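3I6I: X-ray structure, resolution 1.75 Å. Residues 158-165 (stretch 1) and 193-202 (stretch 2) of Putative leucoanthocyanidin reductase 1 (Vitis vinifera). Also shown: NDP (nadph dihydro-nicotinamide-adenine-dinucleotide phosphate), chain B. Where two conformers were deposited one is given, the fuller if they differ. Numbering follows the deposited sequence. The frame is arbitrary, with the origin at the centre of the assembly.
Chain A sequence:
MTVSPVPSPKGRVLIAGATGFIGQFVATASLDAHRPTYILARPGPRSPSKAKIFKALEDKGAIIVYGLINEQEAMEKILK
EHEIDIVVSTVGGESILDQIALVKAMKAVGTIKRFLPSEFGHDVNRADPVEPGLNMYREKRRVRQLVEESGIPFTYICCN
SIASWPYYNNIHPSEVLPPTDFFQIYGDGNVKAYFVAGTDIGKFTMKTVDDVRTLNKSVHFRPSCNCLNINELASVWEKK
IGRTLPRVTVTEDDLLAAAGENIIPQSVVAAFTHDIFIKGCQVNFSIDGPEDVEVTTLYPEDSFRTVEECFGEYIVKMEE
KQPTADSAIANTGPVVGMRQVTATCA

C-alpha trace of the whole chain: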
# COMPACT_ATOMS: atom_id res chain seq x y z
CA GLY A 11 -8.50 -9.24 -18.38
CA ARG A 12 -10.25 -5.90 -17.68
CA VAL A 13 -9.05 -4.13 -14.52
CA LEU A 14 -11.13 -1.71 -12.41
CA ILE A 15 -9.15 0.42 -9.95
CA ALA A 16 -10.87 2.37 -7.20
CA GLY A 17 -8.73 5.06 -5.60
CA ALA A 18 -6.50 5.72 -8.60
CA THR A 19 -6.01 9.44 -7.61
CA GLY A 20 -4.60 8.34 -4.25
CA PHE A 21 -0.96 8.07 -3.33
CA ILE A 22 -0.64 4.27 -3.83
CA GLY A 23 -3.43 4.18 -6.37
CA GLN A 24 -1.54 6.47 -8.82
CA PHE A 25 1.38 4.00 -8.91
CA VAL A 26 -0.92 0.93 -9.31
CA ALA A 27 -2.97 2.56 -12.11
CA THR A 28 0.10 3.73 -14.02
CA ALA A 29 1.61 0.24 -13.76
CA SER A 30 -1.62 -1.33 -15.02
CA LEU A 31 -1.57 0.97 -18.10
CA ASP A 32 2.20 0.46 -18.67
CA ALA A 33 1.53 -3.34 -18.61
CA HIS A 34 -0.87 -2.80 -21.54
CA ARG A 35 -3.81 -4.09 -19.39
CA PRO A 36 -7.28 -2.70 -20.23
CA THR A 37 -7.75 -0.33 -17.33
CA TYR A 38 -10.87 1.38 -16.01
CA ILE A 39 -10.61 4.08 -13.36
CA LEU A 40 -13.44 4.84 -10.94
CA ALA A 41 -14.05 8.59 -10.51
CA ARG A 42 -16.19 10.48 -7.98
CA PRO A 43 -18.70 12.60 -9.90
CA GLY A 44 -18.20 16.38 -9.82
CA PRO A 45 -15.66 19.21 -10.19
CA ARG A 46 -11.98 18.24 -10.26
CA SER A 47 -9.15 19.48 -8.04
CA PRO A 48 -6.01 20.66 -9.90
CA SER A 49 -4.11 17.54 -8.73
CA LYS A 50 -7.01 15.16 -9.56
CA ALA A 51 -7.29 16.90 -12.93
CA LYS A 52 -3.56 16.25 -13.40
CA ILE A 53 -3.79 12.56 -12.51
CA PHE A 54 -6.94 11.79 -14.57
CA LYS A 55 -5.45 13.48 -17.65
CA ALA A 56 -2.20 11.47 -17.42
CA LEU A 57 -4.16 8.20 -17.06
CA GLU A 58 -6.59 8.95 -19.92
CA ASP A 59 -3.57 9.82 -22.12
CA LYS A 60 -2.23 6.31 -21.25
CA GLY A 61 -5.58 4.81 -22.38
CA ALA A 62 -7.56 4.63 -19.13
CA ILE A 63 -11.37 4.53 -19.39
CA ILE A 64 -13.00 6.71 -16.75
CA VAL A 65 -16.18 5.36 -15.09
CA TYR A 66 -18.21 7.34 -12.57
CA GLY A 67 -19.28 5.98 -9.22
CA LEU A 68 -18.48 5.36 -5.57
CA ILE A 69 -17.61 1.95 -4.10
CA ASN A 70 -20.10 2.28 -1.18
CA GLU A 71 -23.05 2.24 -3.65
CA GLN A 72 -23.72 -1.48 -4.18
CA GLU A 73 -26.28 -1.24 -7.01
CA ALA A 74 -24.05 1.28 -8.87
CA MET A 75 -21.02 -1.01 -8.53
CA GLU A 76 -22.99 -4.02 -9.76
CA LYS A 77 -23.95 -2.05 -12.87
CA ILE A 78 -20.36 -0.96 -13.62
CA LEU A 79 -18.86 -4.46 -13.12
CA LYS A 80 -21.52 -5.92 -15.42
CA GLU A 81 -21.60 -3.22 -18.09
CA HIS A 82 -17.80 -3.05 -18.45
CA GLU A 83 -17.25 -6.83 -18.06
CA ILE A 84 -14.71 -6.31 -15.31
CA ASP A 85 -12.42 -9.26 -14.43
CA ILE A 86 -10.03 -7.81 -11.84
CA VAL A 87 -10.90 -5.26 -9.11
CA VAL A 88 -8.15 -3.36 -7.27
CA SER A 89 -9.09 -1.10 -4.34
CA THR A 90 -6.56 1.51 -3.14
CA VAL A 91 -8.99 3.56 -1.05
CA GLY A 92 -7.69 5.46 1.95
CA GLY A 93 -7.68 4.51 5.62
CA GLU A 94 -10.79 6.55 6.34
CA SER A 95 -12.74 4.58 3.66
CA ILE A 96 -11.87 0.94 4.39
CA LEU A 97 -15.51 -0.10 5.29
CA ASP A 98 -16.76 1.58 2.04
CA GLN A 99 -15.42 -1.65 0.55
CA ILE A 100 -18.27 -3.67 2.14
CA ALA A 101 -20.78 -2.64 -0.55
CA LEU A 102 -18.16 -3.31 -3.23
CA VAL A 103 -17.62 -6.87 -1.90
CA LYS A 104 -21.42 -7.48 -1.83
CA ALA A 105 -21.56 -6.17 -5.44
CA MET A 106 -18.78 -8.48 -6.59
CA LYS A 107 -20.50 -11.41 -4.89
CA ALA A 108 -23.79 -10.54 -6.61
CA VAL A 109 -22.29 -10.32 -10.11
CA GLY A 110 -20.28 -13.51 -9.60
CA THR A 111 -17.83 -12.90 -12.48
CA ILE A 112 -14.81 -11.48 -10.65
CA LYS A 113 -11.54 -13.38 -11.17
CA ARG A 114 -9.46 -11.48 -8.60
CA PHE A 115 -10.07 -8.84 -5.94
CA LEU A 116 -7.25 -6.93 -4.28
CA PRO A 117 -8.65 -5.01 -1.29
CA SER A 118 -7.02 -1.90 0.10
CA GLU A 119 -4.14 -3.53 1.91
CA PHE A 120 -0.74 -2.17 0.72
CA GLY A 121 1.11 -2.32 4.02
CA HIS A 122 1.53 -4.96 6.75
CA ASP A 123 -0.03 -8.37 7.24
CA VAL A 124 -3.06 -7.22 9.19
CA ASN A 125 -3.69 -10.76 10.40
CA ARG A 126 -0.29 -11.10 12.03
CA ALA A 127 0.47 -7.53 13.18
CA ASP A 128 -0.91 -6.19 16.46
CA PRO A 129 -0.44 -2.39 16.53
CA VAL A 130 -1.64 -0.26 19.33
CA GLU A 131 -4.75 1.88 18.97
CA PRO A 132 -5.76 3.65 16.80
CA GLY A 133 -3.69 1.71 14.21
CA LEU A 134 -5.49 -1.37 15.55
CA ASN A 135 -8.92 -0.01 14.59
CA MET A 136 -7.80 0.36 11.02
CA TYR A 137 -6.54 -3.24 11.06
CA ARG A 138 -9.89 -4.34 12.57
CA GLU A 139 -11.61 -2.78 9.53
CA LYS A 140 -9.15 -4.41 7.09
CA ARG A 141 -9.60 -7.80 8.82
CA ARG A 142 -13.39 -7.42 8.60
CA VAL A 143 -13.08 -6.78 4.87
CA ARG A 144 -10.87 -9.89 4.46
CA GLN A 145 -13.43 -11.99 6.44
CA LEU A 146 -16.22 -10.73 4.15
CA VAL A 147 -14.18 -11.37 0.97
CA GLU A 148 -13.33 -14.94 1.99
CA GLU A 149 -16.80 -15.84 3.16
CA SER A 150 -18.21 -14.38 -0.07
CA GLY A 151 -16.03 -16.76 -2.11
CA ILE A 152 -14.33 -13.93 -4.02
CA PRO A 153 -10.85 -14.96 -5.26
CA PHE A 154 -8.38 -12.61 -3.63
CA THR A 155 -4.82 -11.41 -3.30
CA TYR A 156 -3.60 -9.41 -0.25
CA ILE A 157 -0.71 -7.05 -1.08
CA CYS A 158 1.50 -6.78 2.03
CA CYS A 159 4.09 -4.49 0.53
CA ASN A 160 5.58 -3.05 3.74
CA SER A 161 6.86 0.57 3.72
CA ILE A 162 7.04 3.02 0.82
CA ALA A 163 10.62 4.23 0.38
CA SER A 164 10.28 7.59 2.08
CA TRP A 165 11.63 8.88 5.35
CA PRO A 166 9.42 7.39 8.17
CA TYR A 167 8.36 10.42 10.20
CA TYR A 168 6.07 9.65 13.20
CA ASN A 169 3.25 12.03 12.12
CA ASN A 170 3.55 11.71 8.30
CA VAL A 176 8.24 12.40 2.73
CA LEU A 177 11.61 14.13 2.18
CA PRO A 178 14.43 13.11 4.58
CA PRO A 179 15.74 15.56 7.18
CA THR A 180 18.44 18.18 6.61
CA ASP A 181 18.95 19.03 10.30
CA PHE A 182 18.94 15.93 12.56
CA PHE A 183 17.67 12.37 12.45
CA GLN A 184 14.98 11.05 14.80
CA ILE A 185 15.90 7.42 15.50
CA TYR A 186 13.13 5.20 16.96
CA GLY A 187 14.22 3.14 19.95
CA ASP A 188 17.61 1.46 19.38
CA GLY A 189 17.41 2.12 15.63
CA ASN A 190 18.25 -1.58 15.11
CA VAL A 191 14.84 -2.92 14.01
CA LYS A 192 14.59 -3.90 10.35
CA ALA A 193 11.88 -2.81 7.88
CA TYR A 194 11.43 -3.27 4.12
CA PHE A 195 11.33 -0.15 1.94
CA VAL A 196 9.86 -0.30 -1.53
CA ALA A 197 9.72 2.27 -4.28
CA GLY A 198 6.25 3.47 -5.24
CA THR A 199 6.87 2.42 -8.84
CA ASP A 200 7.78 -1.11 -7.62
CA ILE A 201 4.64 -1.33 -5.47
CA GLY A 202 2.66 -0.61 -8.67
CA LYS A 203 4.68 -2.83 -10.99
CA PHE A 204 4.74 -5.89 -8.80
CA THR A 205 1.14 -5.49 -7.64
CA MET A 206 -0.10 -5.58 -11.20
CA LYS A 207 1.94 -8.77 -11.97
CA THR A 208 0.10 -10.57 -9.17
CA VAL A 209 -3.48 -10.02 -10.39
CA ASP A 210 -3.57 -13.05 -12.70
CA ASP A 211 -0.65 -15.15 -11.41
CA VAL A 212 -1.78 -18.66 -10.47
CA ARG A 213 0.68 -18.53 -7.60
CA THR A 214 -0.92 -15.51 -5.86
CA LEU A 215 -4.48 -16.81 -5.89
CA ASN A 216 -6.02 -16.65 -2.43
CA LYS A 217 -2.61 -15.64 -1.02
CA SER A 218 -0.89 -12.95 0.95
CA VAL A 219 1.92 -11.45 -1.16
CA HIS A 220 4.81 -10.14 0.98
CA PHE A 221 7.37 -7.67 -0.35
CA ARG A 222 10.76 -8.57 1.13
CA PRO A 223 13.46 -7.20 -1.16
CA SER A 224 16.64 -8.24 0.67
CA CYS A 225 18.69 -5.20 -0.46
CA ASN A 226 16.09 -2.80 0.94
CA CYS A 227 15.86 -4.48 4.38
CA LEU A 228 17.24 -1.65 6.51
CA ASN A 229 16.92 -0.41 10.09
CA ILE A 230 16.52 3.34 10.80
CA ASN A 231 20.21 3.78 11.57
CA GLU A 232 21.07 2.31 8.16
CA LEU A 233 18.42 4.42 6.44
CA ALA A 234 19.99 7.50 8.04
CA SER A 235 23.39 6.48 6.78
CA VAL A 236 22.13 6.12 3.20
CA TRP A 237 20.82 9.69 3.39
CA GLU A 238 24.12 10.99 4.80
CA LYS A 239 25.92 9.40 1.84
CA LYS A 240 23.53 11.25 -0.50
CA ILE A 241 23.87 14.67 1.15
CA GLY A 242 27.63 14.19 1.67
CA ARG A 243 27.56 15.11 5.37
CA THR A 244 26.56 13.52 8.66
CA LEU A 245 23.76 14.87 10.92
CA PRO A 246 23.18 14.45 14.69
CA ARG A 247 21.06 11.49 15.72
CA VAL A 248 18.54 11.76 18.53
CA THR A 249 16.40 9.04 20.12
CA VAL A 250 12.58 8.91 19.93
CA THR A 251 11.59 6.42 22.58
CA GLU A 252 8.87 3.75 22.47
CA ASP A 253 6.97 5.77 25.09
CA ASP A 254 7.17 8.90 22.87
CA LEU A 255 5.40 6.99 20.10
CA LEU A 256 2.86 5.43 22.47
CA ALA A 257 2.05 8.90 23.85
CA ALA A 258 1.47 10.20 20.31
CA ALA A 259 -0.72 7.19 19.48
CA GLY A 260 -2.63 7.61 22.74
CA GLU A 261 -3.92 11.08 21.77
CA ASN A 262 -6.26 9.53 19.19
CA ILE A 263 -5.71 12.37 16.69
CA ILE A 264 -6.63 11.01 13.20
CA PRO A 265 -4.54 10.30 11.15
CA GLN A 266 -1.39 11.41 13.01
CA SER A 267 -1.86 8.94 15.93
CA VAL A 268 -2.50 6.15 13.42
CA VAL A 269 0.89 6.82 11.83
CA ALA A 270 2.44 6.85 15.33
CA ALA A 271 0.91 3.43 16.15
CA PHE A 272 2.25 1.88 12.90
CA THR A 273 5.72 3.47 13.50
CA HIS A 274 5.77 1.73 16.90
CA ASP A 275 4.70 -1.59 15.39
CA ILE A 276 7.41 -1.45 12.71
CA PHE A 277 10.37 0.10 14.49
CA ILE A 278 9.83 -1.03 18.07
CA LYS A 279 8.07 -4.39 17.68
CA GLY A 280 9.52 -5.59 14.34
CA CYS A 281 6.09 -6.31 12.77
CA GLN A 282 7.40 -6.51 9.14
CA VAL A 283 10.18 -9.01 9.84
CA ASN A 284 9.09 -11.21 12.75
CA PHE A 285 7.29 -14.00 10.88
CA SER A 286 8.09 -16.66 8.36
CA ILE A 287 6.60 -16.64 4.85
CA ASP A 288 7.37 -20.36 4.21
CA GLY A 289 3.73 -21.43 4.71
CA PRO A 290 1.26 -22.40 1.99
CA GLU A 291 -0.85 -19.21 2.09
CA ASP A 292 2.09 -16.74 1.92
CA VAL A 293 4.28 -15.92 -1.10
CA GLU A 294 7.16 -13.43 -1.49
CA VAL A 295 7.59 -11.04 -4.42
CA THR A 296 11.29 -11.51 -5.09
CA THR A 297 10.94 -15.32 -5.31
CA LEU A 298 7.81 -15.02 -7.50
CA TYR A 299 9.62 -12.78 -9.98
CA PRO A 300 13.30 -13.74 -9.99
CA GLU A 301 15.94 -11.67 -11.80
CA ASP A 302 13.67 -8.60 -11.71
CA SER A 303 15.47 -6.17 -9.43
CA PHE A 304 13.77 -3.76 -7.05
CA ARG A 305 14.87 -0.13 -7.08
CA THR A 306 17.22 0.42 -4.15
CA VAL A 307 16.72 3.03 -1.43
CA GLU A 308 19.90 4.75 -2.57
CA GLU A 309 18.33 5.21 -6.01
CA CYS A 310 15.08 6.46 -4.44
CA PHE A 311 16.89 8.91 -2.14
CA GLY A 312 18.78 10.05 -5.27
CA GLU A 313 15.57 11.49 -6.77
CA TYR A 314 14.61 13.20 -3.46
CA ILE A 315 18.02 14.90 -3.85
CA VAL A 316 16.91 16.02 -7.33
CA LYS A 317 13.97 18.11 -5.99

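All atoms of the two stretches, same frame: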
# COMPACT_ATOMS: atom_id res chain seq x y z
N CYS A 158 0.87 -7.19 0.75
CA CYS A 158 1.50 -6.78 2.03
C CYS A 158 2.89 -6.24 1.68
O CYS A 158 3.93 -6.90 1.89
CB CYS A 158 1.54 -7.92 3.05
SG CYS A 158 -0.11 -8.68 3.39
N CYS A 159 2.90 -5.03 1.13
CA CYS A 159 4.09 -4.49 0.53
C CYS A 159 5.04 -3.72 1.47
O CYS A 159 6.06 -3.17 1.01
CB CYS A 159 3.77 -3.62 -0.68
SG CYS A 159 2.67 -2.25 -0.24
N ASN A 160 4.70 -3.66 2.74
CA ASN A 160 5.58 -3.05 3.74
C ASN A 160 5.70 -1.54 3.48
O ASN A 160 4.72 -0.95 3.06
CB ASN A 160 6.90 -3.79 3.85
CG ASN A 160 6.73 -5.14 4.56
OD1 ASN A 160 6.01 -5.25 5.57
ND2 ASN A 160 7.36 -6.18 3.99
N SER A 161 6.83 -0.89 3.76
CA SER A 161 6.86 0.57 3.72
C SER A 161 7.22 1.16 2.36
O SER A 161 8.16 0.71 1.71
CB SER A 161 7.85 1.09 4.78
OG SER A 161 7.39 0.73 6.06
N ILE A 162 6.56 2.24 1.96
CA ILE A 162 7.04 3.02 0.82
C ILE A 162 8.39 3.66 1.17
O ILE A 162 8.66 3.97 2.31
CB ILE A 162 5.99 4.10 0.39
CG1 ILE A 162 6.30 4.62 -1.03
CG2 ILE A 162 5.93 5.22 1.40
CD1 ILE A 162 5.09 4.69 -1.95
N ALA A 163 9.26 3.78 0.18
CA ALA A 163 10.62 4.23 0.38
C ALA A 163 10.70 5.73 0.58
O ALA A 163 11.19 6.45 -0.26
CB ALA A 163 11.45 3.81 -0.74
N SER A 164 10.19 6.19 1.71
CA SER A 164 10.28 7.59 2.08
C SER A 164 10.87 7.59 3.47
O SER A 164 11.09 6.53 4.05
CB SER A 164 8.89 8.24 2.09
OG SER A 164 7.99 7.53 2.92
N TRP A 165 11.15 8.77 3.98
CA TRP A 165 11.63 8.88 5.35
C TRP A 165 10.41 8.65 6.25
O TRP A 165 9.40 9.30 6.07
CB TRP A 165 12.33 10.23 5.65
CG TRP A 165 12.92 10.13 7.01
CD1 TRP A 165 12.30 10.43 8.18
CD2 TRP A 165 14.16 9.52 7.35
NE1 TRP A 165 13.12 10.11 9.23
CE2 TRP A 165 14.27 9.55 8.76
CE3 TRP A 165 15.21 8.96 6.61
CZ2 TRP A 165 15.38 9.06 9.44
CZ3 TRP A 165 16.32 8.48 7.29
CH2 TRP A 165 16.39 8.52 8.68
N ALA A 193 13.12 -2.97 8.65
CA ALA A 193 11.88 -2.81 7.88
C ALA A 193 12.23 -2.98 6.41
O ALA A 193 13.40 -2.92 6.05
CB ALA A 193 11.26 -1.45 8.14
N TYR A 194 11.23 -3.22 5.56
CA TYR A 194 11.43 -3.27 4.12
C TYR A 194 10.88 -2.03 3.46
O TYR A 194 9.74 -1.65 3.68
CB TYR A 194 10.75 -4.50 3.50
CG TYR A 194 11.36 -5.82 3.91
CD1 TYR A 194 10.83 -6.57 4.94
CD2 TYR A 194 12.48 -6.31 3.25
CE1 TYR A 194 11.40 -7.78 5.32
CE2 TYR A 194 13.03 -7.52 3.59
CZ TYR A 194 12.49 -8.24 4.63
OH TYR A 194 13.13 -9.42 4.92
N PHE A 195 11.70 -1.39 2.66
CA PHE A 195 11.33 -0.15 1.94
C PHE A 195 11.26 -0.42 0.45
O PHE A 195 12.15 -1.04 -0.15
CB PHE A 195 12.36 0.96 2.22
CG PHE A 195 12.47 1.29 3.67
CD1 PHE A 195 11.64 2.23 4.25
CD2 PHE A 195 13.36 0.60 4.50
CE1 PHE A 195 11.72 2.54 5.59
CE2 PHE A 195 13.44 0.89 5.86
CZ PHE A 195 12.62 1.88 6.41
N VAL A 196 10.17 0.02 -0.14
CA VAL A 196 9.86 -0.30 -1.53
C VAL A 196 9.50 0.97 -2.28
O VAL A 196 8.64 1.78 -1.82
CB VAL A 196 8.69 -1.28 -1.60
CG1 VAL A 196 8.42 -1.70 -3.06
CG2 VAL A 196 8.95 -2.50 -0.71
N ALA A 197 10.12 1.17 -3.43
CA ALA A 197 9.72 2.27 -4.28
C ALA A 197 8.25 2.21 -4.68
O ALA A 197 7.74 1.16 -5.02
CB ALA A 197 10.58 2.34 -5.57
N GLY A 198 7.58 3.36 -4.66
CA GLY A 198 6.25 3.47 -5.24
C GLY A 198 6.06 2.76 -6.58
O GLY A 198 5.07 2.04 -6.80
N THR A 199 6.97 3.00 -7.51
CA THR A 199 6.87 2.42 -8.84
C THR A 199 6.94 0.89 -8.78
O THR A 199 6.31 0.22 -9.61
CB THR A 199 7.94 2.98 -9.84
OG1 THR A 199 9.26 2.75 -9.33
CG2 THR A 199 7.76 4.49 -10.07
N ASP A 200 7.71 0.35 -7.84
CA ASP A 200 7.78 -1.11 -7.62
C ASP A 200 6.52 -1.65 -6.94
O ASP A 200 6.08 -2.73 -7.23
CB ASP A 200 9.03 -1.51 -6.81
CG ASP A 200 10.30 -1.50 -7.63
OD1 ASP A 200 10.22 -1.62 -8.88
OD2 ASP A 200 11.40 -1.36 -7.04
N ILE A 201 5.93 -0.89 -6.03
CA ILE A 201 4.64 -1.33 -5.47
C ILE A 201 3.63 -1.47 -6.62
O ILE A 201 2.90 -2.47 -6.70
CB ILE A 201 4.11 -0.34 -4.45
CG1 ILE A 201 5.04 -0.27 -3.24
CG2 ILE A 201 2.63 -0.78 -4.02
CD1 ILE A 201 4.68 0.86 -2.28
N GLY A 202 3.58 -0.50 -7.53
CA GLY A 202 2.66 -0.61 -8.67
C GLY A 202 3.01 -1.77 -9.60
O GLY A 202 2.16 -2.58 -9.96
PA NDP B . -5.54 8.15 -0.58
O1A NDP B . -6.36 8.91 0.43
O2A NDP B . -4.17 8.86 -1.15
O5B NDP B . -6.34 7.70 -1.90
C5B NDP B . -7.60 7.12 -1.78
C4B NDP B . -8.27 6.99 -3.10
O4B NDP B . -9.54 6.31 -2.74
C3B NDP B . -8.65 8.36 -3.70
O3B NDP B . -8.59 8.34 -5.15
C2B NDP B . -10.10 8.55 -3.25
O2B NDP B . -10.80 9.37 -4.18
C1B NDP B . -10.60 7.11 -3.38
N9A NDP B . -11.84 6.79 -2.68
C8A NDP B . -12.04 6.88 -1.37
N7A NDP B . -13.28 6.48 -1.08
C5A NDP B . -13.87 6.11 -2.22
C6A NDP B . -15.14 5.61 -2.54
N6A NDP B . -16.04 5.40 -1.57
N1A NDP B . -15.43 5.34 -3.82
C2A NDP B . -14.52 5.52 -4.78
N3A NDP B . -13.29 5.98 -4.52
C4A NDP B . -12.95 6.29 -3.25
O3 NDP B . -5.10 6.77 0.10
PN NDP B . -3.62 6.10 0.27
O1N NDP B . -2.81 5.88 -0.95
O2N NDP B . -2.98 6.93 1.45
O5D NDP B . -4.08 4.70 0.99
C5D NDP B . -4.44 3.57 0.19
C4D NDP B . -4.15 2.31 0.97
O4D NDP B . -2.70 2.27 1.02
C3D NDP B . -4.65 2.29 2.39
O3D NDP B . -5.01 0.96 2.73
C2D NDP B . -3.41 2.68 3.18
O2D NDP B . -3.48 2.03 4.43
C1D NDP B . -2.28 2.06 2.36
N1N NDP B . -0.97 2.81 2.37
C2N NDP B . 0.27 2.14 2.50
C3N NDP B . 1.35 2.82 2.87
C7N NDP B . 2.71 2.09 2.98
O7N NDP B . 2.80 0.89 2.69
N7N NDP B . 3.75 2.83 3.32
C4N NDP B . 1.25 4.33 3.16
C5N NDP B . 0.06 4.94 2.43
C6N NDP B . -0.95 4.19 2.02
P2B NDP B . -11.31 10.89 -3.67
O1X NDP B . -10.13 11.76 -3.44
O2X NDP B . -12.32 11.33 -4.81
O3X NDP B . -12.14 10.65 -2.34

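The two stretches join as neighbouring parallel strands, and the backbone supplies the polar part of the contact. Three hydrogen bonds link them: Ser161 N donates to Tyr194 O (3.0 Å), Val196 N to Ser161 O (2.8 Å), and Ala163 N to Val196 O (2.9 Å). Ser161 thus uses both its amide and its carbonyl to straddle Phe195, the alternation expected of a parallel ladder, and Val196 does the same around Ile162. Two CA-H...O contacts fill the spaces between these bonds, Phe195 CA to Ser161 O and Ile162 CA to Val196 O, each at 3.3 Å. Because main-chain atoms do this work, the side chains are free to pack.

Ser161 and Phe195 are paired in the ladder and send their side chains to the same face of the sheet, where Ser161 CB lies 4.0 Å from Phe195 CD1. The small serine leaves room beside the ring, while its hydroxyl is satisfied elsewhere in the structure. Ala163 packs against the base of Phe195, with Ala163 CB 4.2 Å from Phe195 CB; a methyl group is enough to cover this part of the phenylalanine side chain. The carbonyl of Ile162 approaches the ring edge, with Ile162 O 4.0 Å from Phe195 CD1.

A second apolar cluster joins stretch 1 to the helix that follows the strand of stretch 2. Ala197 occupies the N-cap position, and the first helical turn is closed by Ile201 N donating to Ala197 O (2.9 Å between these atoms). This turn brings Ile201 toward stretch 1. Although the CA-to-CB bond of Ile162 points away overall, the end of its side chain comes nearer, placing Ile162 CD1 3.9 Å from Ile201 CD1. Ile162 CD1 also packs on the backbone of Gly198, 3.7 Å from Gly198 CA. Ile201 also meets Cys159, with CG2 of the isoleucine 4.1 Å from SG of the cysteine, a compact and weakly polar neighbour suited to this buried site.

Asn160 points toward stretch 2, its CB 3.6 Å from Tyr194 O and its ND2 3.6 Å from Tyr194 CD1, oblique to the ring; the amide nitrogen is hydrogen-bonded elsewhere in the structure.

Together the stretches bury 535 Å², summed over both sides. The cost is one unpaired polar atom: Cys159 O, 3.4 Å from Val196 CG2, has no partner in the model. Stretch 1 also borders the cofactor, with Ile162 N 3.2 Å from NDP N7N.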